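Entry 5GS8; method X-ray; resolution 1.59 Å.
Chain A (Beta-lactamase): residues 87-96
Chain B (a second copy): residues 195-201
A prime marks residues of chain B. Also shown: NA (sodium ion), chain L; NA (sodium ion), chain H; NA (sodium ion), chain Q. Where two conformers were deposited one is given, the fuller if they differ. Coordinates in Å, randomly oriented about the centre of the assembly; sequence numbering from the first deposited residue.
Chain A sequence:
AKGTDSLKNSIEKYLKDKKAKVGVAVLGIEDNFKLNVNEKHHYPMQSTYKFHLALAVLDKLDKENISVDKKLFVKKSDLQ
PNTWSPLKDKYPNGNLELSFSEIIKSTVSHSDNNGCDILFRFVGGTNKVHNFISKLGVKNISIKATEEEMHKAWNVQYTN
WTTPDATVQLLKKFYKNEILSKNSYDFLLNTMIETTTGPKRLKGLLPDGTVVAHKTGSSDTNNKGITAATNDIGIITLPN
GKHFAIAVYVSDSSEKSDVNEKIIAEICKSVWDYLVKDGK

Chain A 87-96: LKDKYPNGNL
Chain B (195-201) TTTGPKR

What backbone shapes meet here? Residues 87-90 are the last turn of a helix, with Tyr91 N donating to Leu87 O at 2.9 Å. Tyr91 leaves helical geometry at phi/psi -129/67 and opens a type I turn to Gly94, closed by Gly94 N to Tyr91 O at 2.9 Å; Pro92 (-64/-20) and Asn93 (-84/-13) fill its corners. Gly94 follows at 47/-147, where positive phi favours glycine, then Asn95 at 51/58 and extended Leu96 (-149/161). The second copy has no regular helix or strand. Thr195′ (-48/134), Thr196′ (-108/-15) and Thr197′ (-76/162) lead into a type I turn from Gly198′ (54/44) to Arg201′, closed by Arg201′ N to Gly198′ O at 3.0 Å, with Pro199′ (-67/-17) and Lys200′ (-105/22) at its corners. In register, the CA atoms of Pro92 and Thr197′ lie 6.2 Å apart, as do those of Asn93 and Pro199′.

How do the two prolines pack? Both rings are C-gamma endo, and both CA-to-CB bonds point toward the other stretch. Pro92 CB lies 3.3 Å from Thr196′ O, while its CG is 4.2 Å from Thr196′ CB. Pro199′ CG comes to 3.5 Å from Pro92 O. These compact rings cover neighbouring backbone without needing a polar partner; the two stretches together bury 334 Å².

Which direct polar bond joins the turns? Lys200′ NZ donates to Asn93 OD1 at 2.8 Å. Asn93 (chi1 m, chi2 -82°) and Lys200′ (m, m, then -147° and -144°) both start sideways, but their ends approach. The long lysine supplies reach and the amide an acceptor. Asn93 OD1 also lies 3.3 Å from Pro199′ CB. The CA-to-CB bond of Asn95 points toward the partner; with chi1 m, its ND2 lies 4.1 Å from Lys200′ CE.

How is the helix end linked to the threonines? Asp89, chi1 t, stops with OD1 4.3 Å from Thr196′ OG1, and two waters bridge the residues. Water 1 donates to Asp89 OD1 at 2.7 Å and hydrogen-bonds Thr196′ OG1 at 2.8 Å; water 2 donates to Asp89 O at 2.7 Å and hydrogen-bonds the same OG1 at 2.9 Å. Thr196′, chi1 p, suits this place because its hydroxyl serves both waters. Lys88 extends through t, t, t, m until NZ is 4.5 Å from Thr197′ CG2, whose chi1 is p. Thr197′ O binds a sodium ion at 2.8 Å.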

# COMPACT_ATOMS: atom_id res chain seq x y z
N LEU A 87 -2.87 -4.10 8.25
CA LEU A 87 -3.04 -3.65 9.62
C LEU A 87 -3.64 -2.27 9.73
O LEU A 87 -4.48 -1.98 10.61
CB LEU A 87 -1.71 -3.65 10.40
CG LEU A 87 -1.18 -4.91 10.99
CD1 LEU A 87 0.21 -4.64 11.57
CD2 LEU A 87 -2.14 -5.47 12.05
N LYS A 88 -3.20 -1.34 8.89
CA LYS A 88 -3.71 0.02 8.96
C LYS A 88 -5.18 0.09 8.57
O LYS A 88 -5.94 0.79 9.19
CB LYS A 88 -2.86 0.99 8.11
CG LYS A 88 -3.37 2.44 8.07
CD LYS A 88 -2.56 3.29 7.10
CE LYS A 88 -3.29 4.57 6.69
NZ LYS A 88 -4.19 4.34 5.51
N ASP A 89 -5.60 -0.69 7.59
CA ASP A 89 -7.02 -0.69 7.27
C ASP A 89 -7.87 -1.32 8.37
O ASP A 89 -9.04 -0.96 8.55
CB ASP A 89 -7.32 -1.39 5.96
CG ASP A 89 -8.68 -1.04 5.40
OD1 ASP A 89 -9.01 0.15 5.22
OD2 ASP A 89 -9.45 -1.99 5.15
N LYS A 90 -7.28 -2.26 9.11
CA LYS A 90 -8.04 -2.93 10.21
C LYS A 90 -8.14 -1.97 11.41
O LYS A 90 -9.15 -1.97 12.12
CB LYS A 90 -7.31 -4.21 10.64
CG LYS A 90 -8.08 -5.02 11.69
CD LYS A 90 -7.46 -6.36 12.00
CE LYS A 90 -8.33 -7.13 12.98
NZ LYS A 90 -9.66 -7.48 12.43
N TYR A 91 -7.08 -1.18 11.62
CA TYR A 91 -6.99 -0.26 12.76
C TYR A 91 -6.64 1.16 12.34
O TYR A 91 -5.55 1.66 12.58
CB TYR A 91 -5.91 -0.78 13.73
CG TYR A 91 -6.12 -2.22 14.21
CD1 TYR A 91 -7.18 -2.55 15.03
CD2 TYR A 91 -5.26 -3.22 13.84
CE1 TYR A 91 -7.38 -3.87 15.41
CE2 TYR A 91 -5.43 -4.52 14.24
CZ TYR A 91 -6.49 -4.84 15.07
OH TYR A 91 -6.63 -6.12 15.58
N PRO A 92 -7.54 1.83 11.63
CA PRO A 92 -7.22 3.11 11.05
C PRO A 92 -6.89 4.24 12.01
O PRO A 92 -6.19 5.17 11.61
CB PRO A 92 -8.45 3.43 10.20
CG PRO A 92 -9.53 2.60 10.77
CD PRO A 92 -8.89 1.37 11.31
N ASN A 93 -7.30 4.14 13.27
CA ASN A 93 -6.89 5.11 14.30
C ASN A 93 -5.55 4.81 14.94
O ASN A 93 -4.94 5.69 15.52
CB ASN A 93 -7.92 5.19 15.39
CG ASN A 93 -9.05 6.11 15.05
OD1 ASN A 93 -8.90 7.33 15.22
ND2 ASN A 93 -10.00 5.61 14.31
N GLY A 94 -5.03 3.61 14.72
CA GLY A 94 -3.88 3.16 15.45
C GLY A 94 -4.03 3.40 16.94
O GLY A 94 -5.12 3.31 17.49
N ASN A 95 -2.89 3.68 17.56
CA ASN A 95 -2.81 3.93 19.00
C ASN A 95 -3.48 2.84 19.81
O ASN A 95 -4.37 3.08 20.63
CB ASN A 95 -3.40 5.28 19.32
CG ASN A 95 -2.62 6.41 18.69
OD1 ASN A 95 -1.40 6.35 18.56
ND2 ASN A 95 -3.33 7.48 18.32
N LEU A 96 -3.00 1.63 19.60
CA LEU A 96 -3.57 0.49 20.28
C LEU A 96 -2.52 -0.59 20.53
O LEU A 96 -1.49 -0.63 19.89
CB LEU A 96 -4.78 -0.06 19.52
CG LEU A 96 -4.55 -1.02 18.38
CD1 LEU A 96 -5.92 -1.66 18.08
CD2 LEU A 96 -3.92 -0.33 17.20
N THR B 195 -15.99 7.20 5.16
CA THR B 195 -14.53 7.15 5.09
C THR B 195 -13.87 6.78 6.41
O THR B 195 -14.22 7.36 7.47
CB THR B 195 -14.01 8.53 4.60
OG1 THR B 195 -14.45 8.71 3.25
CG2 THR B 195 -12.50 8.65 4.70
N THR B 196 -12.91 5.88 6.35
CA THR B 196 -12.20 5.46 7.55
C THR B 196 -10.77 5.97 7.64
O THR B 196 -10.15 5.89 8.72
CB THR B 196 -12.14 3.94 7.70
OG1 THR B 196 -11.52 3.37 6.56
CG2 THR B 196 -13.54 3.38 7.76
N THR B 197 -10.22 6.46 6.54
CA THR B 197 -8.89 7.03 6.57
C THR B 197 -8.91 8.40 7.21
O THR B 197 -9.97 9.02 7.43
CB THR B 197 -8.29 7.11 5.16
OG1 THR B 197 -9.08 8.03 4.37
CG2 THR B 197 -8.29 5.74 4.49
N GLY B 198 -7.74 8.84 7.63
CA GLY B 198 -7.56 10.16 8.20
C GLY B 198 -8.42 10.53 9.36
O GLY B 198 -8.83 11.66 9.50
N PRO B 199 -8.60 9.63 10.33
CA PRO B 199 -9.46 10.01 11.48
C PRO B 199 -8.88 11.11 12.36
O PRO B 199 -9.63 11.73 13.13
CB PRO B 199 -9.60 8.69 12.24
CG PRO B 199 -8.34 7.95 11.91
CD PRO B 199 -8.10 8.24 10.43
N LYS B 200 -7.57 11.37 12.25
CA LYS B 200 -6.94 12.46 13.00
C LYS B 200 -6.61 13.65 12.15
O LYS B 200 -5.84 14.49 12.59
CB LYS B 200 -5.61 12.02 13.61
CG LYS B 200 -5.62 10.64 14.24
CD LYS B 200 -6.67 10.59 15.31
CE LYS B 200 -6.24 9.66 16.44
NZ LYS B 200 -7.41 8.94 16.98
N ARG B 201 -7.28 13.80 11.01
CA ARG B 201 -7.10 14.98 10.15
C ARG B 201 -8.27 15.96 10.35
O ARG B 201 -8.42 16.45 11.47
CB ARG B 201 -6.86 14.55 8.70
CG ARG B 201 -5.60 13.70 8.55
CD ARG B 201 -5.27 13.34 7.12
NE ARG B 201 -4.17 12.38 7.06
CZ ARG B 201 -3.56 11.98 5.95
NH1 ARG B 201 -3.87 12.52 4.78
NH2 ARG B 201 -2.58 11.11 6.01
NA NA L . -12.27 9.27 8.96
NA NA H . -10.84 13.53 8.95
NA NA Q . -15.51 9.89 8.10
O HOH W 1 -8.84 2.70 6.15
O HOH W 2 -10.96 0.81 7.89
O HOH W 3 -13.38 7.62 11.03